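Local coordinates for protein DNA-entry nuclease (Competence-specific nuclease) (Streptococcus agalactiae ILRI112, PDB 4QGO) that probably hydrolyses DNA as a virulence-associated nuclease, through a catalytic domain of the beta-beta-alpha type, at residues V98-H103 against N208-Y213; N37-N42 against F202-P207. The protein carries 1 engineered substitution. All coordinates share one frame; numbering follows the deposited sequence.

In the fold
Both contacts fasten a loop to one run of chain, strand 201-207 and the loop that follows it, and neither is wholly buried. Interaction 2 lies nearer the middle of the chain, about 12 Å from its centre, where the turn after strand 33-36 folds back on strand 201-207 within the large antiparallel sheet. Interaction 1, about 18 Å out, joins two loops beside the two-stranded antiparallel sheet of 108-112 and 135-139. The two centres are about 25 Å apart. Their chemistry differs accordingly: a carboxylate taking hydroxyl, amide and water donors in interaction 1, and neutral asparagine amides bonding to backbone atoms in interaction 2.

Interaction 1 of 2, residues V98-H103 against N208-Y213; sequences VATNDH and NTQASY. With SO4 (sulfate ion), chain D.
The carboxylate of D102 lies across the amide end of Q210, their side chains at about a right angle and the two flat groups turned 33° apart. Q210 NE2 gives a nearly straight bond of 2.9 Å to the syn lone pair of D102 OD2, D102 OD2 lying only 13° out of the Q210 amide plane. S212 OG, above the carboxylate plane, donates to the same D102 OD2 at 2.6 Å. Water 2 adds a third donor to this oxygen and weakly accepts from S212 N. The other oxygen, D102 OD1, takes T100 OG1 at 2.7 Å from above the plane and also the backbone NH of Y104, fixing the rotation of the carboxylate. So many donors would favour its charged form. Water 1 bridges the loops a second time, accepting from N101 N and donating to S212 OG.

Nonpolar contact is modest: T100 CG2 comes obliquely to Y213, 4.0 Å from CD2. Q210 CB lies 3.4 Å above one face of the same ring, toward the rim, while Q210 OE1 accepts from H141 N. Y213 OH bonds to A107 O, just before strand 108-112. Beyond the carboxylate, H103 NE2 and Y104 OH hold a sulfate, probably from the crystallisation liquor, with H103 NE2 3.0 Å from sulfate O3. The type I turn Q210-Y213 is thus tied to the loop leading into strand 108-112, beside what is probably the beta-beta-alpha element of the His-Me finger nucleases.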
ATOM      1  N   VAL A  98      -5.142  18.148  -6.208  0.63  7.73           N
ATOM      2  CA  VAL A  98      -4.472  19.453  -6.210  0.63  8.16           C
ATOM      3  C   VAL A  98      -3.327  19.388  -7.225  0.63 10.34           C
ATOM      4  O   VAL A  98      -2.630  18.376  -7.289  0.63  8.76           O
ATOM      5  CB  VAL A  98      -3.870  19.773  -4.805  0.63  7.43           C
ATOM      6  CG1 VAL A  98      -3.053  21.060  -4.841  0.63 13.80           C
ATOM      7  CG2 VAL A  98      -4.957  19.852  -3.737  0.63 15.01           C
ATOM      8  N   ALA A  99      -3.131  20.444  -8.020  1.00  9.67           N
ATOM      9  CA  ALA A  99      -1.944  20.545  -8.856  1.00  8.24           C
ATOM     10  C   ALA A  99      -0.798  20.978  -7.946  1.00  8.80           C
ATOM     11  O   ALA A  99      -0.908  21.985  -7.257  1.00 11.77           O
ATOM     12  CB  ALA A  99      -2.181  21.583  -9.954  1.00  6.65           C
ATOM     13  N   THR A 100       0.290  20.212  -7.925  1.00  7.23           N
ATOM     14  CA  THR A 100       1.394  20.470  -7.001  1.00  5.19           C
ATOM     15  C   THR A 100       2.472  21.352  -7.629  1.00  6.99           C
ATOM     16  O   THR A 100       2.414  21.676  -8.820  1.00  9.00           O
ATOM     17  CB  THR A 100       2.075  19.162  -6.599  1.00  7.02           C
ATOM     18  OG1 THR A 100       2.539  18.511  -7.785  1.00 11.45           O
ATOM     19  CG2 THR A 100       1.094  18.242  -5.878  1.00 10.00           C
ATOM     20  N   ASN A 101       3.447  21.739  -6.808  1.00  6.54           N
ATOM     21  CA  ASN A 101       4.661  22.400  -7.286  1.00  7.04           C
ATOM     22  C   ASN A 101       5.848  21.456  -7.248  1.00  9.44           C
ATOM     23  O   ASN A 101       6.929  21.804  -6.777  1.00 10.11           O
ATOM     24  CB  ASN A 101       4.959  23.648  -6.467  1.00  8.53           C
ATOM     25  CG  ASN A 101       3.827  24.625  -6.513  1.00  8.08           C
ATOM     26  OD1 ASN A 101       3.501  25.170  -7.573  1.00 11.57           O
ATOM     27  ND2 ASN A 101       3.195  24.839  -5.377  1.00  7.54           N
ATOM     28  N   ASP A 102       5.634  20.237  -7.723  1.00  7.54           N
ATOM     29  CA  ASP A 102       6.700  19.258  -7.758  1.00  7.21           C
ATOM     30  C   ASP A 102       6.652  18.483  -9.071  1.00  5.03           C
ATOM     31  O   ASP A 102       5.792  18.740  -9.919  1.00  7.30           O
ATOM     32  CB  ASP A 102       6.684  18.350  -6.517  1.00  6.56           C
ATOM     33  CG  ASP A 102       5.439  17.485  -6.407  1.00  7.70           C
ATOM     34  OD1 ASP A 102       4.817  17.147  -7.440  1.00  6.98           O
ATOM     35  OD2 ASP A 102       5.109  17.120  -5.252  1.00  7.85           O
ATOM     36  N   HIS A 103       7.579  17.537  -9.250  1.00  5.64           N
ATOM     37  CA  HIS A 103       7.714  16.907 -10.556  1.00  6.93           C
ATOM     38  C   HIS A 103       6.554  15.975 -10.905  1.00  8.83           C
ATOM     39  O   HIS A 103       6.438  15.569 -12.040  1.00  9.44           O
ATOM     40  CB  HIS A 103       9.069  16.190 -10.664  1.00  6.95           C
ATOM     41  CG  HIS A 103       9.146  14.882  -9.923  1.00  9.59           C
ATOM     42  ND1 HIS A 103       9.429  14.803  -8.581  1.00  8.46           N
ATOM     43  CD2 HIS A 103       8.999  13.611 -10.356  1.00 11.88           C
ATOM     44  CE1 HIS A 103       9.432  13.528  -8.208  1.00  9.79           C
ATOM     45  NE2 HIS A 103       9.181  12.782  -9.267  1.00 11.52           N
ATOM     46  N   ASN A 208       2.034   7.670   3.559  1.00  5.68           N
ATOM     47  CA  ASN A 208       1.156   8.295   2.576  1.00  5.03           C
ATOM     48  C   ASN A 208       1.392   9.792   2.583  1.00  4.88           C
ATOM     49  O   ASN A 208       0.536  10.591   2.996  1.00  6.46           O
ATOM     50  CB  ASN A 208      -0.304   7.970   2.863  1.00  5.77           C
ATOM     51  CG  ASN A 208      -1.175   8.144   1.641  1.00  5.69           C
ATOM     52  OD1 ASN A 208      -0.667   8.288   0.519  1.00  5.89           O
ATOM     53  ND2 ASN A 208      -2.497   8.124   1.842  1.00  5.87           N
ATOM     54  N   THR A 209       2.584  10.148   2.124  1.00  5.70           N
ATOM     55  CA  THR A 209       3.096  11.507   2.222  1.00  6.31           C
ATOM     56  C   THR A 209       3.757  11.927   0.917  1.00  7.21           C
ATOM     57  O   THR A 209       4.064  11.096   0.053  1.00  7.14           O
ATOM     58  CB  THR A 209       4.139  11.624   3.364  1.00  6.85           C
ATOM     59  OG1 THR A 209       5.231  10.720   3.119  1.00  7.87           O
ATOM     60  CG2 THR A 209       3.509  11.301   4.718  1.00  6.88           C
ATOM     61  N   GLN A 210       4.006  13.229   0.787  1.00  7.60           N
ATOM     62  CA  GLN A 210       4.698  13.769  -0.374  1.00  4.20           C
ATOM     63  C   GLN A 210       5.472  14.984   0.144  1.00  6.78           C
ATOM     64  O   GLN A 210       4.949  15.745   0.961  1.00  8.97           O
ATOM     65  CB  GLN A 210       3.673  14.164  -1.444  1.00  6.41           C
ATOM     66  CG  GLN A 210       4.254  14.523  -2.824  1.00  6.38           C
ATOM     67  CD  GLN A 210       3.369  14.055  -3.978  1.00  5.82           C
ATOM     68  OE1 GLN A 210       2.794  12.961  -3.942  1.00  6.93           O
ATOM     69  NE2 GLN A 210       3.243  14.885  -4.999  1.00  7.13           N
ATOM     70  N   ALA A 211       6.712  15.159  -0.308  1.00  6.48           N
ATOM     71  CA  ALA A 211       7.602  16.149   0.309  1.00  8.68           C
ATOM     72  C   ALA A 211       7.098  17.587   0.173  1.00  8.98           C
ATOM     73  O   ALA A 211       7.367  18.430   1.026  1.00 11.06           O
ATOM     74  CB  ALA A 211       9.004  16.029  -0.254  1.00  9.84           C
ATOM     75  N   SER A 212       6.334  17.857  -0.878  1.00  6.27           N
ATOM     76  CA  SER A 212       5.975  19.233  -1.217  1.00  8.19           C
ATOM     77  C   SER A 212       4.657  19.701  -0.617  1.00  8.83           C
ATOM     78  O   SER A 212       4.222  20.809  -0.884  1.00  8.65           O
ATOM     79  CB  SER A 212       5.907  19.400  -2.739  1.00  8.03           C
ATOM     80  OG  SER A 212       4.729  18.801  -3.255  1.00  8.01           O
ATOM     81  N   TYR A 213       4.012  18.864   0.187  1.00  7.62           N
ATOM     82  CA  TYR A 213       2.756  19.277   0.789  1.00  7.81           C
ATOM     83  C   TYR A 213       2.440  18.519   2.060  1.00  8.32           C
ATOM     84  O   TYR A 213       3.089  17.521   2.369  1.00  9.03           O
ATOM     85  CB  TYR A 213       1.600  19.164  -0.216  1.00  7.69           C
ATOM     86  CG  TYR A 213       1.194  17.766  -0.687  1.00  7.61           C
ATOM     87  CD1 TYR A 213       0.522  16.871   0.159  1.00  7.27           C
ATOM     88  CD2 TYR A 213       1.392  17.384  -2.009  1.00  6.59           C
ATOM     89  CE1 TYR A 213       0.123  15.625  -0.294  1.00  6.45           C
ATOM     90  CE2 TYR A 213       0.984  16.133  -2.475  1.00  4.76           C
ATOM     91  CZ  TYR A 213       0.340  15.266  -1.611  1.00  4.83           C
ATOM     92  OH  TYR A 213      -0.079  14.037  -2.063  1.00  7.53           O
TER
HETATM   93  S   SO4 D 302       9.648   9.143  -8.934  0.60 19.44           S
HETATM   94  O1  SO4 D 302       8.647   8.710  -7.965  0.60 13.49           O
HETATM   95  O2  SO4 D 302      10.370   7.990  -9.466  0.60 25.87           O
HETATM   96  O3  SO4 D 302       8.983   9.849 -10.028  0.60 23.86           O
HETATM   97  O4  SO4 D 302      10.584  10.066  -8.292  0.60 18.33           O
HETATM   98  O   HOH W   1       3.487  21.127  -4.094  1.00  8.07           O
HETATM   99  O   HOH W   2       7.165  16.347  -3.501  1.00  9.36           O

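Interaction 2 of 2, residues N37-N42 against F202-P207; sequences NNNQTN and FNVAIP
N39 and N203 carry the polar part of the contact with two side-chain-to-backbone hydrogen bonds. N39 OD1 accepts from N203 N at 3.0 Å, the donor standing above the plane of the N39 amide carbonyl. In the reverse direction N203, its CG anti to the backbone N (chi1 -170°), sends ND2 to Q40 O over 2.9 Å in an almost straight bond of 175°. N37 ND2 reaches Q40 O from the opposite face of that carbonyl, so two amides grip one oxygen, while N203 OD1 accepts from H190 NE2.

Backbone bonding shapes the turn: Q40 N donates to N37 O at 3.0 Å, and N37, N38 and N39 all have left-handed backbone angles.

Close carbon contacts fill in the rest. N39 O takes a CA-H···O contact from F202 CA at 3.4 Å, and T41 CG2 rests 3.6 Å from F202 O. The F202 ring packs edge-to-face with Y156 of helix 153-165.

The asparagine-rich turn follows L36, which pairs through its backbone with N203; a side-chain carbonyl, N39 OD1, then takes N203 N at the edge of that pairing in the large antiparallel sheet.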
ATOM      1  N   ASN A  37       9.767  -4.454  12.193  1.00  5.43           N
ATOM      2  CA  ASN A  37      10.084  -5.782  12.729  1.00  6.54           C
ATOM      3  C   ASN A  37      11.267  -6.445  12.017  1.00  5.74           C
ATOM      4  O   ASN A  37      11.251  -7.652  11.757  1.00  5.92           O
ATOM      5  CB  ASN A  37       8.842  -6.689  12.648  1.00  6.86           C
ATOM      6  CG  ASN A  37       8.935  -7.907  13.554  1.00  6.63           C
ATOM      7  OD1 ASN A  37       9.399  -7.823  14.687  1.00  7.63           O
ATOM      8  ND2 ASN A  37       8.475  -9.047  13.051  1.00  7.37           N
ATOM      9  N   ASN A  38      12.284  -5.644  11.710  0.61  7.05           N
ATOM     10  CA  ASN A  38      13.468  -6.114  11.004  0.61  7.17           C
ATOM     11  C   ASN A  38      13.145  -6.808   9.686  0.61  7.98           C
ATOM     12  O   ASN A  38      13.842  -7.730   9.258  0.61 11.88           O
ATOM     13  CB  ASN A  38      14.320  -6.993  11.914  0.61  8.35           C
ATOM     14  CG  ASN A  38      14.777  -6.250  13.145  0.61 11.74           C
ATOM     15  OD1 ASN A  38      15.652  -5.385  13.066  0.61 22.61           O
ATOM     16  ND2 ASN A  38      14.174  -6.555  14.286  0.61 12.80           N
ATOM     17  N   ASN A  39      12.079  -6.325   9.056  1.00  6.96           N
ATOM     18  CA  ASN A  39      11.616  -6.814   7.753  1.00  8.56           C
ATOM     19  C   ASN A  39      10.980  -8.210   7.792  1.00  9.41           C
ATOM     20  O   ASN A  39      10.772  -8.825   6.750  1.00  9.92           O
ATOM     21  CB  ASN A  39      12.745  -6.735   6.706  1.00  9.58           C
ATOM     22  CG  ASN A  39      12.303  -6.128   5.388  1.00 10.71           C
ATOM     23  OD1 ASN A  39      11.259  -5.487   5.286  1.00  8.20           O
ATOM     24  ND2 ASN A  39      13.126  -6.322   4.366  1.00 14.48           N
ATOM     25  N   GLN A  40      10.666  -8.701   8.993  1.00  5.83           N
ATOM     26  CA  GLN A  40      10.061 -10.017   9.147  1.00  6.64           C
ATOM     27  C   GLN A  40       8.556  -9.910   9.335  1.00  7.15           C
ATOM     28  O   GLN A  40       8.066  -9.062  10.085  1.00  6.47           O
ATOM     29  CB  GLN A  40      10.684 -10.769  10.337  1.00  8.14           C
ATOM     30  CG  GLN A  40      12.206 -10.773  10.324  1.00 10.65           C
ATOM     31  CD  GLN A  40      12.776 -11.367   9.055  1.00 11.62           C
ATOM     32  OE1 GLN A  40      12.623 -12.557   8.795  1.00 13.75           O
ATOM     33  NE2 GLN A  40      13.429 -10.535   8.255  1.00 14.79           N
ATOM     34  N   THR A  41       7.833 -10.781   8.631  1.00  7.46           N
ATOM     35  CA  THR A  41       6.383 -10.885   8.760  1.00  7.15           C
ATOM     36  C   THR A  41       6.018 -12.318   9.121  1.00  5.60           C
ATOM     37  O   THR A  41       6.771 -13.249   8.821  1.00  7.34           O
ATOM     38  CB  THR A  41       5.668 -10.477   7.457  1.00  6.42           C
ATOM     39  OG1 THR A  41       4.267 -10.768   7.566  1.00  6.63           O
ATOM     40  CG2 THR A  41       6.253 -11.218   6.261  1.00  5.84           C
ATOM     41  N   ASN A  42       4.867 -12.489   9.769  1.00  6.43           N
ATOM     42  CA  ASN A  42       4.455 -13.826  10.169  1.00  6.71           C
ATOM     43  C   ASN A  42       3.607 -14.541   9.131  1.00  7.08           C
ATOM     44  O   ASN A  42       3.046 -15.606   9.410  1.00  8.03           O
ATOM     45  CB  ASN A  42       3.739 -13.803  11.526  1.00  8.67           C
ATOM     46  CG  ASN A  42       2.431 -13.030  11.501  1.00  8.84           C
ATOM     47  OD1 ASN A  42       1.864 -12.755  10.441  1.00  9.56           O
ATOM     48  ND2 ASN A  42       1.939 -12.680  12.683  1.00 12.46           N
ATOM     49  N   PHE A 202       9.380  -9.275   3.273  1.00  5.17           N
ATOM     50  CA  PHE A 202       9.463  -7.899   3.745  1.00  5.44           C
ATOM     51  C   PHE A 202       8.264  -7.517   4.602  1.00  6.00           C
ATOM     52  O   PHE A 202       7.218  -8.171   4.558  1.00  5.60           O
ATOM     53  CB  PHE A 202       9.701  -6.883   2.601  1.00  7.57           C
ATOM     54  CG  PHE A 202       8.619  -6.845   1.543  1.00  4.80           C
ATOM     55  CD1 PHE A 202       7.388  -6.255   1.797  1.00  4.89           C
ATOM     56  CD2 PHE A 202       8.870  -7.336   0.269  1.00  6.15           C
ATOM     57  CE1 PHE A 202       6.412  -6.188   0.819  1.00  6.52           C
ATOM     58  CE2 PHE A 202       7.901  -7.265  -0.727  1.00  6.24           C
ATOM     59  CZ  PHE A 202       6.671  -6.686  -0.456  1.00  5.85           C
ATOM     60  N   ASN A 203       8.435  -6.454   5.385  1.00  4.69           N
ATOM     61  CA  ASN A 203       7.400  -5.938   6.259  1.00  4.61           C
ATOM     62  C   ASN A 203       7.684  -4.449   6.369  1.00  7.04           C
ATOM     63  O   ASN A 203       8.623  -4.041   7.057  1.00  6.97           O
ATOM     64  CB  ASN A 203       7.465  -6.616   7.637  1.00  5.30           C
ATOM     65  CG  ASN A 203       6.264  -6.295   8.496  1.00  4.44           C
ATOM     66  OD1 ASN A 203       5.495  -5.383   8.194  1.00  5.32           O
ATOM     67  ND2 ASN A 203       6.095  -7.046   9.583  1.00  6.44           N
ATOM     68  N   VAL A 204       6.895  -3.645   5.664  1.00  4.29           N
ATOM     69  CA  VAL A 204       7.161  -2.213   5.580  1.00  4.01           C
ATOM     70  C   VAL A 204       5.891  -1.382   5.712  1.00  5.34           C
ATOM     71  O   VAL A 204       4.770  -1.860   5.455  1.00  5.43           O
ATOM     72  CB  VAL A 204       7.852  -1.833   4.240  1.00  5.80           C
ATOM     73  CG1 VAL A 204       9.194  -2.563   4.060  1.00  8.10           C
ATOM     74  CG2 VAL A 204       6.927  -2.129   3.077  1.00  5.65           C
ATOM     75  N   ALA A 205       6.073  -0.130   6.111  1.00  6.14           N
ATOM     76  CA  ALA A 205       5.003   0.858   6.044  1.00  4.23           C
ATOM     77  C   ALA A 205       5.447   1.956   5.098  1.00  6.01           C
ATOM     78  O   ALA A 205       6.500   2.550   5.291  1.00  5.74           O
ATOM     79  CB  ALA A 205       4.703   1.435   7.424  1.00  6.64           C
ATOM     80  N   ILE A 206       4.653   2.202   4.056  1.00  4.26           N
ATOM     81  CA  ILE A 206       4.938   3.244   3.077  1.00  5.55           C
ATOM     82  C   ILE A 206       4.166   4.488   3.488  1.00  6.47           C
ATOM     83  O   ILE A 206       2.937   4.501   3.414  1.00  5.85           O
ATOM     84  CB  ILE A 206       4.434   2.850   1.674  1.00  4.68           C
ATOM     85  CG1 ILE A 206       4.850   1.421   1.298  1.00  8.98           C
ATOM     86  CG2 ILE A 206       4.891   3.885   0.641  1.00  7.49           C
ATOM     87  CD1 ILE A 206       6.313   1.217   1.177  1.00 10.44           C
ATOM     88  N   PRO A 207       4.869   5.537   3.945  1.00  5.79           N
ATOM     89  CA  PRO A 207       4.117   6.718   4.388  1.00  4.34           C
ATOM     90  C   PRO A 207       3.276   7.307   3.248  1.00  5.12           C
ATOM     91  O   PRO A 207       3.752   7.418   2.106  1.00  5.81           O
ATOM     92  CB  PRO A 207       5.225   7.700   4.821  1.00  6.37           C
ATOM     93  CG  PRO A 207       6.399   6.776   5.196  1.00  6.82           C
ATOM     94  CD  PRO A 207       6.323   5.687   4.155  1.00  7.03           C
TER